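PDB 6XQK: cAMP-dependent protein kinase regulatory subunit from Saccharomyces cerevisiae, which binds and probably restrains the catalytic subunits of protein kinase A until cAMP is present, its dimerization/docking domain joining regulatory subunits into oligomers. Local coordinates for residues E13-L16 / F17-I21; F32-N35 / Y36-R40. All coordinates share one frame; numbering follows the deposited sequence.

Contact 1. Residues E13-L16 / F17-I21; sequences ELQL and FQNEI
Gln-15 and Asn-19, one helical turn apart in helix 8-24, are joined twice, once through the backbone and once through their side-chain amides. The amide of Gln-15 donates from NE2 to OD1 of Asn-19 over 3.2 Å, with an N-H...O angle of 157°. The acceptor lies in the plane of the Gln-15 amide, but the donor sits above the carbonyl plane of Asn-19, off its lone pairs, the two amides being turned 51° against each other. Gln-15 reaches this position because CG is anti to its backbone N (chi1 -161°) and the chain then bends at chi2. The O of Gln-15 is taken up by the Asn-19 N at 3.0 Å; the ND2 of Asn-19 also lies near this oxygen, but at a poor angle for bonding.

The remaining carbonyls follow the i to i+4 pattern: Glu-13 O accepts from Phe-17 N, Leu-14 O from Gln-18 N at 2.9 Å, and Leu-16 O from Glu-20 N at 3.1 Å. The buried Glu-13 carboxylate is paired with Arg-40 of helix 29-49 in a salt bridge. The Gln-18 side chain slants across Leu-14, bringing its OE1 3.3 Å from CG of Leu-14. That apolar neighbour gives the oxygen no proton; a weak hydrogen bond comes instead from Gln-18 NE2 of the second subunit. Leu-14 also places CD1 at the edge of the Phe-17 ring, 4.4 Å from CD2, while Ile-21 CG1 lies over one face of that ring, toward its rim. Phe-17 meets Phe-17 of the second subunit as well. The carbonyls of residues 13 to 16 are thus each paired with an amide one turn on, with the Gln-15/Asn-19 pair adding a side-chain tie on an exposed flank, whereas the Leu-14, Phe-17 and Gln-18 flank takes part in apolar packing and a weak polar link between subunits.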
loop_
_atom_site.group_PDB
_atom_site.type_symbol
_atom_site.label_atom_id
_atom_site.label_comp_id
_atom_site.label_asym_id
_atom_site.label_seq_id
_atom_site.Cartn_x
_atom_site.Cartn_y
_atom_site.Cartn_z
ATOM N N GLU A 13 14.527 -5.389 -10.075
ATOM C CA GLU A 13 13.222 -5.351 -9.418
ATOM C C GLU A 13 12.057 -5.447 -10.415
ATOM O O GLU A 13 11.018 -6.040 -10.109
ATOM C CB GLU A 13 13.071 -4.085 -8.568
ATOM C CG GLU A 13 13.972 -4.046 -7.366
ATOM C CD GLU A 13 13.527 -4.873 -6.171
ATOM O OE1 GLU A 13 12.508 -5.602 -6.239
ATOM O OE2 GLU A 13 14.225 -4.773 -5.139
ATOM N N LEU A 14 12.238 -4.872 -11.600
ATOM C CA LEU A 14 11.228 -4.941 -12.646
ATOM C C LEU A 14 11.152 -6.356 -13.210
ATOM O O LEU A 14 10.061 -6.853 -13.446
ATOM C CB LEU A 14 11.528 -3.923 -13.748
ATOM C CG LEU A 14 10.499 -3.826 -14.844
ATOM C CD1 LEU A 14 9.156 -3.389 -14.306
ATOM C CD2 LEU A 14 10.955 -2.869 -15.921
ATOM N N GLN A 15 12.299 -7.035 -13.371
ATOM C CA GLN A 15 12.340 -8.411 -13.873
ATOM C C GLN A 15 11.696 -9.377 -12.863
ATOM O O GLN A 15 10.991 -10.300 -13.252
ATOM C CB GLN A 15 13.777 -8.823 -14.221
ATOM C CG GLN A 15 13.890 -10.029 -15.153
ATOM C CD GLN A 15 13.144 -9.901 -16.490
ATOM O OE1 GLN A 15 13.473 -9.061 -17.348
ATOM N NE2 GLN A 15 12.130 -10.748 -16.717
ATOM N N LEU A 16 11.910 -9.148 -11.569
ATOM C CA LEU A 16 11.307 -9.971 -10.522
ATOM C C LEU A 16 9.775 -9.810 -10.528
ATOM O O LEU A 16 9.027 -10.786 -10.348
ATOM C CB LEU A 16 11.851 -9.543 -9.154
ATOM C CG LEU A 16 13.180 -10.113 -8.678
ATOM C CD1 LEU A 16 13.411 -9.729 -7.230
ATOM C CD2 LEU A 16 13.217 -11.626 -8.805
ATOM N N PHE A 17 9.312 -8.568 -10.717
ATOM C CA PHE A 17 7.886 -8.254 -10.775
ATOM C C PHE A 17 7.246 -8.873 -12.013
ATOM O O PHE A 17 6.247 -9.566 -11.890
ATOM C CB PHE A 17 7.668 -6.746 -10.735
ATOM C CG PHE A 17 6.250 -6.323 -11.001
ATOM C CD1 PHE A 17 5.228 -6.695 -10.149
ATOM C CD2 PHE A 17 5.949 -5.490 -12.067
ATOM C CE1 PHE A 17 3.924 -6.268 -10.372
ATOM C CE2 PHE A 17 4.651 -5.068 -12.290
ATOM C CZ PHE A 17 3.643 -5.471 -11.446
ATOM N N GLN A 18 7.850 -8.693 -13.193
ATOM C CA GLN A 18 7.341 -9.270 -14.433
ATOM C C GLN A 18 7.266 -10.800 -14.349
ATOM O O GLN A 18 6.332 -11.390 -14.892
ATOM C CB GLN A 18 8.211 -8.850 -15.619
ATOM C CG GLN A 18 7.983 -7.423 -16.046
ATOM C CD GLN A 18 8.980 -6.972 -17.095
ATOM O OE1 GLN A 18 9.335 -5.797 -17.164
ATOM N NE2 GLN A 18 9.452 -7.873 -17.958
ATOM N N ASN A 19 8.232 -11.428 -13.653
ATOM C CA ASN A 19 8.257 -12.871 -13.460
ATOM C C ASN A 19 7.080 -13.312 -12.586
ATOM O O ASN A 19 6.468 -14.347 -12.854
ATOM C CB ASN A 19 9.573 -13.298 -12.830
ATOM C CG ASN A 19 10.743 -13.277 -13.777
ATOM O OD1 ASN A 19 10.592 -13.020 -14.989
ATOM N ND2 ASN A 19 11.942 -13.538 -13.235
ATOM N N GLU A 20 6.764 -12.527 -11.547
ATOM C CA GLU A 20 5.651 -12.796 -10.645
ATOM C C GLU A 20 4.298 -12.680 -11.347
ATOM O O GLU A 20 3.415 -13.502 -11.121
ATOM C CB GLU A 20 5.705 -11.839 -9.438
ATOM C CG GLU A 20 6.648 -12.310 -8.353
ATOM C CD GLU A 20 6.251 -13.653 -7.781
ATOM O OE1 GLU A 20 5.057 -13.825 -7.441
ATOM O OE2 GLU A 20 7.126 -14.546 -7.712
ATOM N N ILE A 21 4.149 -11.669 -12.207
ATOM C CA ILE A 21 2.934 -11.444 -12.989
ATOM C C ILE A 21 2.723 -12.602 -13.947
ATOM O O ILE A 21 1.603 -13.091 -14.069
ATOM C CB ILE A 21 3.030 -10.109 -13.779
ATOM C CG1 ILE A 21 3.070 -8.901 -12.849
ATOM C CG2 ILE A 21 1.920 -9.977 -14.831
ATOM C CD1 ILE A 21 1.893 -8.791 -11.969
#

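Contact 2. Residues F32-N35 / Y36-R40; sequences FSAN and YFNKR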
loop_
_atom_site.group_PDB
_atom_site.type_symbol
_atom_site.label_atom_id
_atom_site.label_comp_id
_atom_site.label_asym_id
_atom_site.label_seq_id
_atom_site.Cartn_x
_atom_site.Cartn_y
_atom_site.Cartn_z
ATOM N N PHE A 32 -2.915 -7.312 -7.098
ATOM C CA PHE A 32 -1.755 -8.187 -6.989
ATOM C C PHE A 32 -0.465 -7.361 -6.978
ATOM O O PHE A 32 0.442 -7.645 -6.182
ATOM C CB PHE A 32 -1.714 -9.166 -8.177
ATOM C CG PHE A 32 -0.521 -10.097 -8.184
ATOM C CD1 PHE A 32 0.663 -9.727 -8.790
ATOM C CD2 PHE A 32 -0.597 -11.350 -7.608
ATOM C CE1 PHE A 32 1.762 -10.572 -8.781
ATOM C CE2 PHE A 32 0.500 -12.198 -7.609
ATOM C CZ PHE A 32 1.670 -11.810 -8.208
ATOM N N SER A 33 -0.373 -6.371 -7.888
ATOM C CA SER A 33 0.809 -5.537 -8.018
ATOM C C SER A 33 1.020 -4.643 -6.802
ATOM O O SER A 33 2.141 -4.537 -6.335
ATOM C CB SER A 33 0.739 -4.701 -9.286
ATOM O OG SER A 33 0.546 -5.554 -10.397
ATOM N N ALA A 34 -0.040 -4.046 -6.259
ATOM C CA ALA A 34 0.065 -3.234 -5.051
ATOM C C ALA A 34 0.509 -4.132 -3.877
ATOM O O ALA A 34 1.442 -3.772 -3.168
ATOM C CB ALA A 34 -1.267 -2.566 -4.729
ATOM N N ASN A 35 -0.101 -5.326 -3.732
ATOM C CA ASN A 35 0.289 -6.246 -2.674
ATOM C C ASN A 35 1.753 -6.670 -2.790
ATOM O O ASN A 35 2.449 -6.761 -1.773
ATOM C CB ASN A 35 -0.615 -7.471 -2.656
ATOM C CG ASN A 35 -2.026 -7.204 -2.191
ATOM O OD1 ASN A 35 -2.397 -6.088 -1.808
ATOM N ND2 ASN A 35 -2.855 -8.218 -2.235
ATOM N N TYR A 36 2.217 -6.912 -4.029
ATOM C CA TYR A 36 3.596 -7.310 -4.293
ATOM C C TYR A 36 4.624 -6.216 -3.853
ATOM O O TYR A 36 5.603 -6.509 -3.143
ATOM C CB TYR A 36 3.772 -7.663 -5.791
ATOM C CG TYR A 36 5.214 -7.967 -6.163
ATOM C CD1 TYR A 36 5.750 -9.237 -5.980
ATOM C CD2 TYR A 36 6.062 -6.967 -6.625
ATOM C CE1 TYR A 36 7.096 -9.499 -6.221
ATOM C CE2 TYR A 36 7.400 -7.226 -6.910
ATOM C CZ TYR A 36 7.913 -8.496 -6.713
ATOM O OH TYR A 36 9.239 -8.741 -6.977
ATOM N N PHE A 37 4.403 -4.975 -4.293
ATOM C CA PHE A 37 5.303 -3.868 -3.990
ATOM C C PHE A 37 5.264 -3.448 -2.535
ATOM O O PHE A 37 6.315 -3.126 -1.958
ATOM C CB PHE A 37 5.065 -2.701 -4.942
ATOM C CG PHE A 37 5.690 -3.011 -6.286
ATOM C CD1 PHE A 37 7.063 -3.204 -6.407
ATOM C CD2 PHE A 37 4.910 -3.171 -7.406
ATOM C CE1 PHE A 37 7.637 -3.502 -7.634
ATOM C CE2 PHE A 37 5.491 -3.477 -8.636
ATOM C CZ PHE A 37 6.847 -3.652 -8.736
ATOM N N ASN A 38 4.086 -3.533 -1.911
ATOM C CA ASN A 38 3.953 -3.260 -0.493
ATOM C C ASN A 38 4.695 -4.332 0.318
ATOM O O ASN A 38 5.250 -4.005 1.375
ATOM C CB ASN A 38 2.501 -3.199 -0.092
ATOM C CG ASN A 38 1.802 -1.934 -0.534
ATOM O OD1 ASN A 38 2.378 -0.846 -0.579
ATOM N ND2 ASN A 38 0.535 -2.038 -0.865
ATOM N N LYS A 39 4.733 -5.600 -0.172
ATOM C CA LYS A 39 5.459 -6.678 0.492
ATOM C C LYS A 39 6.967 -6.528 0.264
ATOM O O LYS A 39 7.727 -6.788 1.190
ATOM C CB LYS A 39 4.990 -8.051 0.029
ATOM C CG LYS A 39 5.566 -9.174 0.882
ATOM C CD LYS A 39 5.121 -10.557 0.393
ATOM C CE LYS A 39 5.752 -11.640 1.211
ATOM N NZ LYS A 39 5.461 -11.401 2.633
ATOM N N ARG A 40 7.412 -6.077 -0.924
ATOM C CA ARG A 40 8.843 -5.850 -1.164
ATOM C C ARG A 40 9.377 -4.756 -0.227
ATOM O O ARG A 40 10.495 -4.855 0.278
ATOM C CB ARG A 40 9.098 -5.460 -2.633
ATOM C CG ARG A 40 8.990 -6.618 -3.632
ATOM C CD ARG A 40 10.089 -7.665 -3.451
ATOM N NE ARG A 40 11.437 -7.114 -3.652
ATOM C CZ ARG A 40 12.370 -6.995 -2.696
ATOM N NH1 ARG A 40 12.122 -7.404 -1.457
ATOM N NH2 ARG A 40 13.555 -6.466 -2.977
#
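Phe-37 leans its ring toward the preceding turn of helix 29-49, bringing CD2 to 3.3 Å from the carbonyl O of Ser-33, which approaches the ring obliquely and also accepts the Phe-37 N-H. With CG anti to its carbonyl carbon (chi1 -77°), Phe-37 takes a different course from Tyr-36, whose CG is anti to the backbone N (chi1 175°). The two rings nevertheless meet: Tyr-36 CD2 stands 3.7 Å above the plane of the Phe-37 ring, over its centre, and Phe-37 CE1 lies in plane at the edge of the Tyr-36 ring.

Asn-38 also folds back, its CG 3.2 Å from Ala-34 O. That oxygen accepts the backbone N-H of Asn-38 at 2.9 Å; the side-chain ND2 is close too, but badly angled, and bonds instead to OD1 of Asn-38 in the second subunit. Replacing Asn-38 by an alanine would remove this amide, and is likely to leave Asn-38 of the second subunit without its hydrogen-bonding mate. Asn-35 bonds through OD1 to Gln-31 and through ND2 to Glu-42 of the third subunit. With Phe-32 and Tyr-36 against helix 8-24 and Ser-33, Ala-34 and Phe-37 meeting the second subunit, this helix is characteristic of the RIIa-type dimerization/docking domain, a helical hairpin that assembles with copies of itself.

In the fold
Contacts 1 and 2 lie on consecutive helices, 8-24 and 29-49, with their centres 11 Å apart, and they meet directly. A salt bridge of 2.8 Å from Glu-13 OE2 to Arg-40 NH2 joins the start of contact 1 to the end of contact 2, as expected of helices that run in opposing directions. Farther along, Leu-16 CB comes 3.5 Å from Tyr-36 OH, Phe-17 CZ packs 3.3 Å from Ser-33 OG, whose hydroxyl is bonded to the O of Phe-29, and Ile-21 CD1 packs 3.5 Å from Phe-32 CD1. The Phe-17 and Phe-37 rings also meet, at about 45°. Both contacts touch the second subunit; a glycerol, probably from the crystallisation liquor, sits beside contact 2.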